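Local coordinates for protein N-terminus Plasma serine protease inhibitor (Homo sapiens, PDB 3DY0) that inhibits serine proteases of blood plasma and other body fluids in a heparin-dependent manner, as a serpin that the target protease cleaves within its reactive center loop, at residues 50-55 and 286-290. Numbering follows the deposited sequence.
Sequences STKMQI and GISNV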
loop_
_atom_site.group_PDB
_atom_site.type_symbol
_atom_site.label_atom_id
_atom_site.label_comp_id
_atom_site.label_asym_id
_atom_site.label_seq_id
_atom_site.Cartn_x
_atom_site.Cartn_y
_atom_site.Cartn_z
ATOM N N SER A 50 -22.817 -5.520 11.863
ATOM C CA SER A 50 -22.340 -4.180 11.530
ATOM C C SER A 50 -20.831 -4.096 11.331
ATOM O O SER A 50 -20.351 -3.300 10.522
ATOM C CB SER A 50 -22.765 -3.182 12.611
ATOM O OG SER A 50 -24.163 -2.953 12.574
ATOM N N THR A 51 -20.083 -4.910 12.071
ATOM C CA THR A 51 -18.624 -4.905 11.961
ATOM C C THR A 51 -18.185 -5.298 10.554
ATOM O O THR A 51 -17.305 -4.666 9.963
ATOM C CB THR A 51 -17.988 -5.866 12.985
ATOM O OG1 THR A 51 -18.264 -5.393 14.308
ATOM C CG2 THR A 51 -16.479 -5.942 12.788
ATOM N N LYS A 52 -18.802 -6.346 10.022
ATOM C CA LYS A 52 -18.486 -6.815 8.676
ATOM C C LYS A 52 -19.012 -5.832 7.630
ATOM O O LYS A 52 -18.346 -5.557 6.625
ATOM C CB LYS A 52 -19.102 -8.200 8.463
ATOM C CG LYS A 52 -18.858 -8.800 7.094
ATOM C CD LYS A 52 -19.549 -10.149 7.009
ATOM C CE LYS A 52 -19.337 -10.801 5.667
ATOM N NZ LYS A 52 -19.971 -12.146 5.629
ATOM N N MET A 53 -20.207 -5.301 7.869
ATOM C CA MET A 53 -20.815 -4.347 6.948
ATOM C C MET A 53 -19.899 -3.154 6.697
ATOM O O MET A 53 -19.658 -2.773 5.551
ATOM C CB MET A 53 -22.152 -3.848 7.506
ATOM C CG MET A 53 -23.242 -4.902 7.578
ATOM S SD MET A 53 -24.781 -4.226 8.243
ATOM C CE MET A 53 -25.490 -3.490 6.772
ATOM N N GLN A 54 -19.391 -2.566 7.774
ATOM C CA GLN A 54 -18.510 -1.411 7.653
ATOM C C GLN A 54 -17.267 -1.735 6.846
ATOM O O GLN A 54 -16.819 -0.923 6.038
ATOM C CB GLN A 54 -18.088 -0.901 9.027
ATOM C CG GLN A 54 -19.235 -0.447 9.906
ATOM C CD GLN A 54 -18.747 0.101 11.228
ATOM O OE1 GLN A 54 -17.661 -0.245 11.686
ATOM N NE2 GLN A 54 -19.551 0.957 11.855
ATOM N N ILE A 55 -16.704 -2.918 7.064
ATOM C CA ILE A 55 -15.499 -3.298 6.332
ATOM C C ILE A 55 -15.770 -3.438 4.836
ATOM O O ILE A 55 -15.013 -2.918 4.015
ATOM C CB ILE A 55 -14.900 -4.612 6.870
ATOM C CG1 ILE A 55 -14.430 -4.417 8.313
ATOM C CG2 ILE A 55 -13.720 -5.044 5.997
ATOM C CD1 ILE A 55 -14.021 -5.700 9.006
ATOM N N GLY A 286 -15.364 4.907 7.684
ATOM C CA GLY A 286 -16.512 4.210 8.234
ATOM C C GLY A 286 -16.216 2.864 8.866
ATOM O O GLY A 286 -17.137 2.167 9.294
ATOM N N ILE A 287 -14.944 2.482 8.921
ATOM C CA ILE A 287 -14.564 1.203 9.518
ATOM C C ILE A 287 -14.132 1.495 10.949
ATOM O O ILE A 287 -12.993 1.899 11.196
ATOM C CB ILE A 287 -13.405 0.553 8.739
ATOM C CG1 ILE A 287 -13.839 0.321 7.290
ATOM C CG2 ILE A 287 -13.012 -0.766 9.389
ATOM C CD1 ILE A 287 -12.733 -0.169 6.376
ATOM N N SER A 288 -15.040 1.269 11.894
ATOM C CA SER A 288 -14.753 1.577 13.289
ATOM C C SER A 288 -15.078 0.504 14.328
ATOM O O SER A 288 -14.307 0.290 15.259
ATOM C CB SER A 288 -15.485 2.865 13.674
ATOM O OG SER A 288 -16.893 2.675 13.630
ATOM N N ASN A 289 -16.212 -0.166 14.173
ATOM C CA ASN A 289 -16.628 -1.171 15.151
ATOM C C ASN A 289 -15.615 -2.262 15.469
ATOM O O ASN A 289 -15.478 -2.679 16.620
ATOM C CB ASN A 289 -17.945 -1.808 14.704
ATOM C CG ASN A 289 -19.131 -0.885 14.891
ATOM O OD1 ASN A 289 -19.030 0.330 14.695
ATOM N ND2 ASN A 289 -20.270 -1.458 15.266
ATOM N N VAL A 290 -14.893 -2.719 14.455
ATOM C CA VAL A 290 -13.922 -3.783 14.646
ATOM C C VAL A 290 -12.814 -3.443 15.652
ATOM O O VAL A 290 -12.157 -4.339 16.191
ATOM C CB VAL A 290 -13.305 -4.185 13.281
ATOM C CG1 VAL A 290 -12.365 -3.094 12.789
ATOM C CG2 VAL A 290 -12.602 -5.527 13.391
HETATM O O HOH W 1 -15.907 -2.469 11.604
HETATM O O HOH W 2 -20.371 -4.461 15.416
#
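Gly286 opens the segment with phi/psi of 84/3°, a conformation in which a CB would be jammed against the preceding carbonyl oxygen; its own carbonyl O packs 3.2 Å from Gln54 CB. Ile287 follows, its CG1 packing against the helix backbone 3.5 Å from Gln54 O and its CG2 making an apolar contact with Ile55 CG1 at 4.1 Å. At Ser288 and Asn289 the contact turns polar. The extended side chain of Gln54 reaches across, and its OE1 accepts from two successive backbone amides, Ser288 N at 3.0 Å and Asn289 N at 2.9 Å, while its NE2 makes a weak bond to Asn289 OD1 (3.0 Å). One side-chain oxygen thus receives consecutive amides where the loop enters the 3-10 segment that starts at Asn289. The other end of the Asn289 amide, ND2, is joined to Thr51 OG1 through water 2, 3.0 Å from the former atom and 2.6 Å from the latter; Thr51 OG1 also bonds to Asp296 N, further along the same loop. At Val290 the polar link to the helix runs through water: its N donates to water 1 (3.0 Å), which in turn donates to Thr51 O and Gln54 OE1, and its CB rests 3.7 Å from Thr51 CG2. This partly buried junction ties helix 49-58 of the serpin fold to the long connection between strands 259-277 and 307-319. Helix 33-45 lines its apolar side, with Leu43 touching Ile55 and Val290 and Leu40 touching Ile287, while backbone hydrogen bonding between Val290 and Val308 links the loop to strand 307-319.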